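Local atomic coordinates of putative phosphatase (Bacteroides thetaiotaomicron, PDB entry 3KYA), a protein that is a putative phosphatase that binds zinc ions and joins an IPT/TIG domain to what is probably a six-bladed beta-propeller. Residues Asp22-Glu27 / Leu35-Asn40; Val50-Lys55 / Val67-Pro72; Gln248-Thr253 / Tyr262-Glu267; Gln270-Asp275 / Phe300-Thr305. All coordinates share one frame; numbering follows the deposited sequence.

Contact 1: Asp22-Glu27 / Leu35-Asn40; sequences DFTPKE and LIYGEN. With ZN (zinc ion), chain B; EDO (1,2-ethanediol), chain I.
Asp-22 O accepts the backbone N of Tyr-37 at 2.8 Å, and two residues further on Thr-24 and Leu-35 exchange a pair of backbone bonds. This is an antiparallel beta hairpin of the IPT/TIG domain, an immunoglobulin-like fold. Thr-24 N reaches Leu-35 O at 2.9 Å, and Leu-35 N returns to Thr-24 O. Phe-23 and Ile-36 form the non-hydrogen-bonded pair between them. Their side chains touch lightly, with Phe-23 CB 4.3 Å from Ile-36 CG1. The Phe-23 ring itself leads away from Ile-36, because CG sits between the backbone N and the carbonyl carbon (chi1 52°). Ile-80 of strand 80-84 packs against both residues.

On the other face Thr-24 and Leu-35 lie side by side and point the same way, CG2 of Thr-24 being 4.0 Å from CB of Leu-35. Leu-35 and Tyr-37 on this face pack on Asp-338 and Asp-340 of the second subunit.

The Asp-22 carboxylate is held by its own segment. Its OD1 takes Phe-23 N at 2.8 Å and Lys-26 NZ at 3.0 Å, both from the same face of the carboxylate. Lys-26 NZ also donates to Phe-23 O at 2.6 Å, so it ties the carboxylate to the backbone beside it. The second carboxylate oxygen, Asp-22 OD2, binds a zinc ion at 2.2 Å.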
# COMPACT_ATOMS: atom_id res chain seq x y z
N ASP A 22 29.04 12.06 -11.27
CA ASP A 22 27.99 11.07 -11.30
C ASP A 22 26.93 11.45 -10.28
O ASP A 22 27.16 12.30 -9.43
CB ASP A 22 28.60 9.71 -10.92
CG ASP A 22 27.76 8.52 -11.37
OD1 ASP A 22 26.69 8.68 -11.98
OD2 ASP A 22 28.22 7.37 -11.13
N PHE A 23 25.77 10.83 -10.38
CA PHE A 23 24.72 11.01 -9.40
C PHE A 23 23.82 9.79 -9.41
O PHE A 23 23.77 9.06 -10.41
CB PHE A 23 23.91 12.32 -9.60
CG PHE A 23 23.37 12.50 -10.99
CD1 PHE A 23 22.15 11.98 -11.35
CD2 PHE A 23 24.09 13.22 -11.94
CE1 PHE A 23 21.65 12.13 -12.65
CE2 PHE A 23 23.61 13.39 -13.23
CZ PHE A 23 22.38 12.85 -13.59
N THR A 24 23.13 9.56 -8.29
CA THR A 24 22.23 8.44 -8.16
C THR A 24 21.09 8.77 -7.18
O THR A 24 21.34 9.38 -6.13
CB THR A 24 22.99 7.18 -7.72
OG1 THR A 24 22.10 6.06 -7.78
CG2 THR A 24 23.55 7.31 -6.32
N PRO A 25 19.85 8.40 -7.52
CA PRO A 25 19.43 7.72 -8.76
C PRO A 25 19.48 8.62 -10.00
O PRO A 25 19.63 9.83 -9.87
CB PRO A 25 17.99 7.30 -8.46
CG PRO A 25 17.49 8.36 -7.52
CD PRO A 25 18.69 8.71 -6.66
N LYS A 26 19.37 8.03 -11.18
CA LYS A 26 19.41 8.77 -12.45
C LYS A 26 18.06 9.39 -12.79
O LYS A 26 17.97 10.30 -13.61
CB LYS A 26 19.86 7.85 -13.59
CG LYS A 26 21.27 7.25 -13.42
CD LYS A 26 22.35 8.33 -13.35
CE LYS A 26 23.78 7.76 -13.37
NZ LYS A 26 24.17 7.06 -12.10
N GLU A 27 17.01 8.86 -12.17
CA GLU A 27 15.65 9.32 -12.37
C GLU A 27 14.93 9.33 -11.04
O GLU A 27 15.28 8.58 -10.12
CB GLU A 27 14.91 8.41 -13.36
CG GLU A 27 14.83 6.94 -12.93
CD GLU A 27 16.15 6.17 -13.10
OE1 GLU A 27 16.65 6.05 -14.25
OE2 GLU A 27 16.68 5.64 -12.09
N LEU A 35 22.01 11.72 -4.45
CA LEU A 35 23.42 11.66 -4.09
C LEU A 35 24.22 12.10 -5.30
O LEU A 35 24.11 11.51 -6.38
CB LEU A 35 23.80 10.24 -3.67
CG LEU A 35 25.29 9.93 -3.43
CD1 LEU A 35 25.90 10.86 -2.39
CD2 LEU A 35 25.52 8.45 -3.03
N ILE A 36 25.01 13.17 -5.13
CA ILE A 36 25.83 13.72 -6.20
C ILE A 36 27.31 13.50 -5.88
O ILE A 36 27.80 13.92 -4.83
CB ILE A 36 25.55 15.24 -6.41
CG1 ILE A 36 24.09 15.50 -6.77
CG2 ILE A 36 26.48 15.81 -7.50
CD1 ILE A 36 23.67 16.98 -6.59
N TYR A 37 28.01 12.83 -6.79
CA TYR A 37 29.45 12.58 -6.65
C TYR A 37 30.27 13.60 -7.43
O TYR A 37 29.86 14.06 -8.51
CB TYR A 37 29.83 11.20 -7.20
CG TYR A 37 29.35 10.02 -6.38
CD1 TYR A 37 30.07 9.61 -5.27
CD2 TYR A 37 28.21 9.31 -6.73
CE1 TYR A 37 29.66 8.52 -4.52
CE2 TYR A 37 27.79 8.21 -5.99
CZ TYR A 37 28.53 7.82 -4.88
OH TYR A 37 28.16 6.74 -4.11
N GLY A 38 31.44 13.94 -6.91
CA GLY A 38 32.30 14.90 -7.57
C GLY A 38 33.56 15.24 -6.82
O GLY A 38 34.13 14.41 -6.10
N GLU A 39 34.01 16.48 -6.98
CA GLU A 39 35.23 16.95 -6.35
C GLU A 39 35.14 18.39 -5.95
O GLU A 39 34.47 19.18 -6.62
CB GLU A 39 36.41 16.84 -7.32
CG GLU A 39 36.72 15.45 -7.80
CD GLU A 39 37.85 15.44 -8.81
OE1 GLU A 39 37.72 16.09 -9.88
OE2 GLU A 39 38.87 14.77 -8.54
N ASN A 40 35.82 18.72 -4.86
CA ASN A 40 36.00 20.08 -4.37
C ASN A 40 34.71 20.70 -3.82
O ASN A 40 34.45 21.89 -4.03
CB ASN A 40 36.60 20.95 -5.50
CG ASN A 40 37.32 22.18 -5.00
OD1 ASN A 40 37.80 22.21 -3.88
ND2 ASN A 40 37.41 23.20 -5.85
ZN ZN B . 30.31 7.09 -10.46
C1 EDO I . 19.92 8.34 -2.95
O1 EDO I . 21.06 7.69 -3.52
C2 EDO I . 19.63 7.76 -1.59
O2 EDO I . 20.80 7.78 -0.76

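Contact 2: Val50-Lys55 / Val67-Pro72; sequences VKIGGK and VYCFVP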
# COMPACT_ATOMS: atom_id res chain seq x y z
N VAL A 50 22.67 24.30 -4.39
CA VAL A 50 22.35 23.40 -5.49
C VAL A 50 21.04 23.79 -6.15
O VAL A 50 20.06 24.11 -5.46
CB VAL A 50 22.24 21.93 -4.99
CG1 VAL A 50 21.76 20.99 -6.11
CG2 VAL A 50 23.57 21.43 -4.44
N LYS A 51 21.03 23.78 -7.48
CA LYS A 51 19.80 23.96 -8.24
C LYS A 51 19.63 22.75 -9.14
O LYS A 51 20.60 22.22 -9.69
CB LYS A 51 19.84 25.21 -9.12
CG LYS A 51 19.63 26.52 -8.42
CD LYS A 51 19.50 27.64 -9.47
CE LYS A 51 19.16 28.97 -8.83
NZ LYS A 51 19.03 30.04 -9.89
N ILE A 52 18.39 22.29 -9.25
CA ILE A 52 18.05 21.19 -10.14
C ILE A 52 16.88 21.65 -11.00
O ILE A 52 15.85 22.07 -10.48
CB ILE A 52 17.69 19.90 -9.40
CG1 ILE A 52 18.84 19.48 -8.48
CG2 ILE A 52 17.37 18.77 -10.41
CD1 ILE A 52 18.56 18.19 -7.74
N GLY A 53 17.04 21.58 -12.32
CA GLY A 53 15.99 22.04 -13.22
C GLY A 53 15.64 23.50 -13.00
O GLY A 53 14.49 23.90 -13.17
N GLY A 54 16.64 24.29 -12.61
CA GLY A 54 16.45 25.72 -12.31
C GLY A 54 15.83 26.02 -10.95
O GLY A 54 15.67 27.19 -10.60
N LYS A 55 15.50 24.99 -10.18
CA LYS A 55 14.87 25.17 -8.86
C LYS A 55 15.87 24.95 -7.72
O LYS A 55 16.64 23.99 -7.76
CB LYS A 55 13.73 24.18 -8.70
CG LYS A 55 12.62 24.26 -9.74
CD LYS A 55 11.95 25.61 -9.75
CE LYS A 55 10.59 25.57 -10.46
NZ LYS A 55 10.64 24.99 -11.84
N VAL A 67 27.65 15.12 -2.28
CA VAL A 67 26.62 15.97 -1.69
C VAL A 67 25.29 15.26 -1.77
O VAL A 67 24.95 14.69 -2.81
CB VAL A 67 26.49 17.33 -2.43
CG1 VAL A 67 25.34 18.17 -1.84
CG2 VAL A 67 27.79 18.10 -2.37
N TYR A 68 24.53 15.30 -0.68
CA TYR A 68 23.17 14.78 -0.65
C TYR A 68 22.22 15.97 -0.66
O TYR A 68 22.45 16.94 0.06
CB TYR A 68 22.87 13.99 0.60
CG TYR A 68 23.35 12.57 0.63
CD1 TYR A 68 22.62 11.56 0.02
CD2 TYR A 68 24.50 12.22 1.33
CE1 TYR A 68 23.05 10.23 0.07
CE2 TYR A 68 24.93 10.89 1.39
CZ TYR A 68 24.20 9.91 0.76
OH TYR A 68 24.63 8.59 0.82
N CYS A 69 21.16 15.87 -1.46
CA CYS A 69 20.13 16.91 -1.52
C CYS A 69 18.78 16.29 -1.84
O CYS A 69 18.67 15.08 -2.13
CB CYS A 69 20.50 17.96 -2.57
SG CYS A 69 20.46 17.33 -4.27
N PHE A 70 17.72 17.09 -1.74
CA PHE A 70 16.38 16.64 -2.12
C PHE A 70 16.01 17.20 -3.48
O PHE A 70 16.21 18.40 -3.74
CB PHE A 70 15.33 17.13 -1.12
CG PHE A 70 15.34 16.39 0.19
CD1 PHE A 70 14.98 15.05 0.25
CD2 PHE A 70 15.66 17.05 1.38
CE1 PHE A 70 14.97 14.37 1.46
CE2 PHE A 70 15.65 16.36 2.60
CZ PHE A 70 15.30 15.03 2.64
N VAL A 71 15.42 16.37 -4.33
CA VAL A 71 14.96 16.83 -5.64
C VAL A 71 13.77 17.78 -5.46
O VAL A 71 12.77 17.43 -4.85
CB VAL A 71 14.54 15.66 -6.54
CG1 VAL A 71 13.93 16.16 -7.86
CG2 VAL A 71 15.75 14.73 -6.79
N PRO A 72 13.87 19.00 -6.01
CA PRO A 72 12.76 19.94 -5.81
C PRO A 72 11.57 19.71 -6.73
O PRO A 72 11.73 19.15 -7.84
CB PRO A 72 13.39 21.30 -6.12
CG PRO A 72 14.67 21.02 -6.83
CD PRO A 72 15.01 19.59 -6.72
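Ile-52 and Pro-72 cross at about a right angle, with Ile-52 CB 3.8 Å from Pro-72 CD. The proline ring packs against two residues of the 50-55 segment, CD on Ile-52 and CG on Lys-55. Pro-72 CG lies 3.8 Å from Lys-55 CB and also close to Lys-55 O. The contact is apolar packing between segments that are not paired as strands.

Ile-52 reaches further than its CB. CG1 is anti to the carbonyl carbon (chi1 -57°) and the chain runs straight on, which brings CD1 to Cys-69 SG at 4.0 Å. The same sulfur lies 4.3 Å from Val-50 CG1. SG therefore meets two branched side chains that point across from the facing strand. It is placed there by a first torsion that sets it between the backbone N and the carbonyl carbon (chi1 67°).

Lys-55 gives this contact only the root of its side chain. Its chain bends at CB-CG and again near the tip, and NZ bonds to Gly-74 O. The position of Lys-55 beside Pro-72 is set by a type I' beta turn from Ile-52 to Lys-55. Ile-52 N binds Lys-55 O at 2.9 Å, and Lys-55 N binds Ile-52 O at 3.0 Å. Gly-53 and Gly-54 take the positive phi angles of the turn.

Strand 55-62 lies between 48-52 and 66-70 in the sheet, and the contact joins its two neighbours through side chains in this immunoglobulin-like domain. Leu-34 of strand 33-39 touches both Ile-52 and Cys-69, and strand 80-84 flanks 48-52 on its other edge.

Contact 3: Gln248-Thr253 / Tyr262-Glu267; sequences QCNGAT and YFNSYE. With EDO (1,2-ethanediol), chain C.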
# COMPACT_ATOMS: atom_id res chain seq x y z
N GLN A 248 -38.05 14.15 -0.27
CA GLN A 248 -36.71 14.05 0.32
C GLN A 248 -35.69 13.23 -0.47
O GLN A 248 -34.94 12.42 0.09
CB GLN A 248 -36.86 13.48 1.74
CG GLN A 248 -37.75 14.33 2.62
CD GLN A 248 -37.92 13.74 4.00
OE1 GLN A 248 -38.36 12.61 4.16
NE2 GLN A 248 -37.57 14.51 5.01
N CYS A 249 -35.66 13.44 -1.78
CA CYS A 249 -34.69 12.75 -2.63
C CYS A 249 -33.31 13.41 -2.46
O CYS A 249 -33.21 14.63 -2.37
CB CYS A 249 -35.14 12.80 -4.08
SG CYS A 249 -34.11 11.86 -5.20
N ASN A 250 -32.25 12.60 -2.42
CA ASN A 250 -30.89 13.11 -2.27
C ASN A 250 -30.04 12.86 -3.53
O ASN A 250 -28.87 13.23 -3.57
CB ASN A 250 -30.18 12.48 -1.07
CG ASN A 250 -31.04 12.48 0.20
OD1 ASN A 250 -31.16 11.45 0.86
ND2 ASN A 250 -31.66 13.62 0.52
N GLY A 251 -30.60 12.18 -4.53
CA GLY A 251 -29.86 11.90 -5.76
C GLY A 251 -30.53 10.85 -6.63
O GLY A 251 -31.35 10.06 -6.15
N ALA A 252 -30.17 10.88 -7.92
CA ALA A 252 -30.66 9.93 -8.91
C ALA A 252 -29.50 9.54 -9.83
O ALA A 252 -28.74 10.40 -10.27
CB ALA A 252 -31.82 10.53 -9.71
N THR A 253 -29.38 8.24 -10.12
CA THR A 253 -28.26 7.70 -10.90
C THR A 253 -28.73 6.72 -11.96
O THR A 253 -29.66 5.94 -11.71
CB THR A 253 -27.27 6.96 -9.97
OG1 THR A 253 -26.98 7.78 -8.83
CG2 THR A 253 -25.98 6.60 -10.71
N TYR A 262 -32.06 4.83 -10.76
CA TYR A 262 -32.16 4.58 -9.33
C TYR A 262 -32.20 5.92 -8.59
O TYR A 262 -31.38 6.81 -8.87
CB TYR A 262 -31.01 3.69 -8.85
CG TYR A 262 -31.10 2.30 -9.43
CD1 TYR A 262 -31.97 1.34 -8.88
CD2 TYR A 262 -30.37 1.95 -10.56
CE1 TYR A 262 -32.07 0.08 -9.44
CE2 TYR A 262 -30.46 0.69 -11.11
CZ TYR A 262 -31.31 -0.24 -10.56
OH TYR A 262 -31.41 -1.49 -11.13
N PHE A 263 -33.20 6.10 -7.73
CA PHE A 263 -33.27 7.30 -6.89
C PHE A 263 -33.78 6.91 -5.49
O PHE A 263 -34.41 5.85 -5.33
CB PHE A 263 -34.10 8.41 -7.54
CG PHE A 263 -35.56 8.08 -7.68
CD1 PHE A 263 -36.01 7.32 -8.75
CD2 PHE A 263 -36.48 8.57 -6.77
CE1 PHE A 263 -37.36 7.02 -8.88
CE2 PHE A 263 -37.84 8.26 -6.88
CZ PHE A 263 -38.28 7.49 -7.93
N ASN A 264 -33.47 7.73 -4.49
CA ASN A 264 -33.85 7.40 -3.11
C ASN A 264 -34.79 8.39 -2.43
O ASN A 264 -35.28 9.34 -3.05
CB ASN A 264 -32.58 7.33 -2.23
CG ASN A 264 -32.11 8.71 -1.77
OD1 ASN A 264 -32.15 9.70 -2.53
ND2 ASN A 264 -31.65 8.79 -0.52
N SER A 265 -35.08 8.10 -1.16
CA SER A 265 -35.72 9.04 -0.27
C SER A 265 -35.03 8.88 1.09
O SER A 265 -34.79 7.76 1.56
CB SER A 265 -37.23 8.81 -0.11
OG SER A 265 -37.75 9.69 0.88
N TYR A 266 -34.70 10.01 1.69
CA TYR A 266 -34.14 10.07 3.03
C TYR A 266 -35.11 9.56 4.11
O TYR A 266 -34.69 9.03 5.15
CB TYR A 266 -33.75 11.52 3.28
CG TYR A 266 -33.55 12.02 4.70
CD1 TYR A 266 -34.64 12.44 5.46
CD2 TYR A 266 -32.28 12.21 5.22
CE1 TYR A 266 -34.47 12.96 6.72
CE2 TYR A 266 -32.10 12.74 6.47
CZ TYR A 266 -33.19 13.11 7.22
OH TYR A 266 -33.00 13.63 8.46
N GLU A 267 -36.41 9.71 3.86
CA GLU A 267 -37.44 9.30 4.84
C GLU A 267 -37.11 7.98 5.55
O GLU A 267 -36.89 7.96 6.78
CB GLU A 267 -38.81 9.20 4.18
CG GLU A 267 -39.92 8.91 5.20
CD GLU A 267 -41.20 8.39 4.58
OE1 GLU A 267 -41.13 7.67 3.56
OE2 GLU A 267 -42.28 8.70 5.13
C1 EDO C . -32.11 15.70 3.87
O1 EDO C . -31.60 16.67 2.94
C2 EDO C . -33.61 15.50 3.66
O2 EDO C . -33.87 14.70 2.51
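Asn-264 grips Asn-250 with both ends of its amide. Its CB lies close to Gln-270 O. From there CG turns between the backbone N and the carbonyl carbon (chi1 82°), and the amide faces the loop of 248-251. OD1 accepts Asn-250 N at 2.9 Å, in the carbonyl plane and on a lone pair. ND2 donates to Asn-250 OD1 at 3.0 Å. That bond lies in the amide plane of Asn-264, but it meets Asn-250 OD1 from above the plane of the acceptor's carbonyl. The two amides stand 60° apart. An alanine in place of Asn-264 would probably leave Asn-250 N without this acceptor and the Asn-250 amide held less firmly.

Asn-250 ND2 points on to a bound 1,2-ethanediol, probably from the crystallisation liquor, which also sits over one face of the Tyr-266 ring. Gln-248 NE2 is 3.6 Å from Tyr-266 CD1, and Gln-248 OE1 lies at the edge in the ring plane, with amide and ring planes 74° apart. Gln-248 O takes Tyr-266 N at 2.9 Å in a nearly straight bond. Beyond it Ser-265 OG accepts Glu-267 N at 3.3 Å, an ST turn, and also bonds to Lys-247 O.

At the other end Thr-253 and Tyr-262 exchange backbone bonds, both 2.8 Å from N to O. Between these ends Ala-252 CB packs on Phe-263 CB at 3.8 Å. The two strands are the first pair of a four-stranded antiparallel sheet, a hairpin consistent with a beta-propeller blade.

Contact 4: Gln270-Asp275 / Phe300-Thr305; sequences QVFRLD and FKQLFT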
# COMPACT_ATOMS: atom_id res chain seq x y z
N GLN A 270 -35.25 4.58 1.35
CA GLN A 270 -35.74 3.78 0.23
C GLN A 270 -34.88 3.94 -1.02
O GLN A 270 -34.33 5.01 -1.25
CB GLN A 270 -37.15 4.20 -0.20
CG GLN A 270 -38.30 4.08 0.79
CD GLN A 270 -38.55 5.31 1.66
OE1 GLN A 270 -37.64 6.03 2.04
NE2 GLN A 270 -39.81 5.51 2.02
N VAL A 271 -34.78 2.88 -1.81
CA VAL A 271 -34.17 2.93 -3.14
C VAL A 271 -35.25 2.51 -4.13
O VAL A 271 -35.81 1.41 -4.00
CB VAL A 271 -32.90 2.07 -3.28
CG1 VAL A 271 -32.45 1.99 -4.74
CG2 VAL A 271 -31.77 2.64 -2.41
N PHE A 272 -35.56 3.39 -5.08
CA PHE A 272 -36.56 3.16 -6.11
C PHE A 272 -35.90 2.95 -7.47
O PHE A 272 -34.88 3.57 -7.76
CB PHE A 272 -37.53 4.34 -6.23
CG PHE A 272 -38.30 4.64 -4.99
CD1 PHE A 272 -39.38 3.85 -4.61
CD2 PHE A 272 -37.99 5.75 -4.21
CE1 PHE A 272 -40.10 4.14 -3.46
CE2 PHE A 272 -38.71 6.04 -3.06
CZ PHE A 272 -39.76 5.23 -2.69
N ARG A 273 -36.52 2.10 -8.30
CA ARG A 273 -36.04 1.78 -9.64
C ARG A 273 -37.10 2.12 -10.69
O ARG A 273 -38.22 1.59 -10.63
CB ARG A 273 -35.74 0.28 -9.74
CG ARG A 273 -35.15 -0.21 -11.06
CD ARG A 273 -35.11 -1.73 -11.11
NE ARG A 273 -34.43 -2.28 -12.28
CZ ARG A 273 -34.94 -2.36 -13.50
NH1 ARG A 273 -36.14 -1.88 -13.78
NH2 ARG A 273 -34.22 -2.91 -14.48
N LEU A 274 -36.74 2.96 -11.65
CA LEU A 274 -37.62 3.33 -12.75
C LEU A 274 -36.99 2.96 -14.10
O LEU A 274 -35.83 3.30 -14.38
CB LEU A 274 -37.91 4.83 -12.74
CG LEU A 274 -38.72 5.37 -13.93
CD1 LEU A 274 -40.11 4.69 -14.01
CD2 LEU A 274 -38.85 6.87 -13.84
N ASP A 275 -37.75 2.24 -14.92
CA ASP A 275 -37.33 1.92 -16.27
C ASP A 275 -37.86 3.09 -17.10
O ASP A 275 -39.08 3.24 -17.24
CB ASP A 275 -37.91 0.58 -16.72
CG ASP A 275 -37.40 0.14 -18.10
OD1 ASP A 275 -36.91 0.98 -18.89
OD2 ASP A 275 -37.53 -1.06 -18.41
N PHE A 300 -42.51 2.41 -10.22
CA PHE A 300 -41.44 2.98 -9.39
C PHE A 300 -41.19 1.92 -8.33
O PHE A 300 -41.70 2.02 -7.21
CB PHE A 300 -41.84 4.30 -8.74
CG PHE A 300 -42.28 5.35 -9.72
CD1 PHE A 300 -41.35 6.18 -10.32
CD2 PHE A 300 -43.62 5.50 -10.04
CE1 PHE A 300 -41.75 7.15 -11.23
CE2 PHE A 300 -44.03 6.47 -10.94
CZ PHE A 300 -43.10 7.29 -11.54
N LYS A 301 -40.44 0.89 -8.69
CA LYS A 301 -40.24 -0.26 -7.80
C LYS A 301 -39.32 0.03 -6.61
O LYS A 301 -38.17 0.41 -6.80
CB LYS A 301 -39.71 -1.44 -8.61
CG LYS A 301 -39.66 -2.75 -7.85
CD LYS A 301 -39.22 -3.94 -8.72
CE LYS A 301 -39.00 -5.18 -7.82
NZ LYS A 301 -38.70 -6.45 -8.56
N GLN A 302 -39.83 -0.18 -5.39
CA GLN A 302 -39.04 -0.00 -4.16
C GLN A 302 -38.30 -1.31 -3.87
O GLN A 302 -38.90 -2.27 -3.43
CB GLN A 302 -39.91 0.42 -2.97
CG GLN A 302 -39.14 0.58 -1.65
CD GLN A 302 -39.98 1.16 -0.52
OE1 GLN A 302 -40.84 2.01 -0.73
NE2 GLN A 302 -39.70 0.72 0.70
N LEU A 303 -36.99 -1.33 -4.10
CA LEU A 303 -36.20 -2.54 -3.93
C LEU A 303 -35.95 -2.91 -2.47
O LEU A 303 -35.99 -4.09 -2.11
CB LEU A 303 -34.85 -2.41 -4.64
CG LEU A 303 -34.87 -2.11 -6.15
CD1 LEU A 303 -33.45 -2.11 -6.72
CD2 LEU A 303 -35.74 -3.11 -6.88
N PHE A 304 -35.67 -1.89 -1.66
CA PHE A 304 -35.33 -2.05 -0.26
C PHE A 304 -35.13 -0.69 0.39
O PHE A 304 -35.18 0.36 -0.29
CB PHE A 304 -34.05 -2.89 -0.11
CG PHE A 304 -32.97 -2.55 -1.12
CD1 PHE A 304 -32.26 -1.36 -1.05
CD2 PHE A 304 -32.66 -3.44 -2.14
CE1 PHE A 304 -31.27 -1.05 -1.99
CE2 PHE A 304 -31.68 -3.14 -3.09
CZ PHE A 304 -30.98 -1.94 -3.01
N THR A 305 -34.95 -0.73 1.71
CA THR A 305 -34.52 0.41 2.52
C THR A 305 -33.10 -0.01 2.89
O THR A 305 -32.88 -1.15 3.29
CB THR A 305 -35.41 0.63 3.74
OG1 THR A 305 -35.57 -0.61 4.45
CG2 THR A 305 -36.79 1.13 3.31
O HOH W 1 -41.96 3.77 0.74
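Arg-273 and Lys-301 form a hydrogen-bonded antiparallel pair, with Arg-273 N 2.8 Å from Lys-301 O and Lys-301 N 3.0 Å from Arg-273 O. Val-271 faces two residues. Its O takes Leu-303 N at 3.0 Å, while its N goes to Phe-304 O. The extra residue makes a beta bulge at Leu-303, whose backbone is helical there.

Apolar contacts flank these bonds. Val-271 and Phe-304 lie side by side, Val-271 CG2 3.7 Å from Phe-304 CE1. Leu-274 and Phe-300 do the same on the other face, Leu-274 CD2 3.9 Å from Phe-300 CE1. Phe-272 crosses Gln-302, and its CE1 lies 3.8 Å from Gln-302 CB, with ring and amide planes 86° apart. The Phe-272 ring also meets that of Phe-263 on the neighbouring strand 261-265. An alanine in place of Phe-272 would probably open a gap between Gln-302 and Phe-263.

A water bridges the polar tips, accepting from Gln-270 NE2 at 3.0 Å and donating to Gln-302 OE1 at 2.6 Å. Gln-270 OE1 accepts from Lys-268 N, and NE2 also donates to Glu-267 OE1. The charged ends leave the contact: Arg-273 NH2 bonds to Lys-344 O, and Lys-301 NZ forms a salt bridge with Glu-345.

Strand 270-274 runs between 261-265 and 300-305, an outermost strand of the four within this chain. Helix 276-284 follows, with Asp-275 at its N-cap.

Overall arrangement
The chain first makes contact 1, a hairpin that closes the short loop between strands 19-28 and 33-39. Contact 2 follows and brings 50-55 against 67-72 across the intervening strand 55-62. The two touch where Ile-36 N meets Val-67 O, and both lie within the IPT/TIG domain. About 53 Å from contact 2, centre to centre, contact 3 closes a second hairpin on the far side of the chain's centre. Contact 4 closes a longer loop, which carries helix 276-284, and adds the last strand to the same sheet. Contacts 3 and 4 are joined by the pairing of 261-265 with 270-274. All four contacts run in series; none nests or crosses.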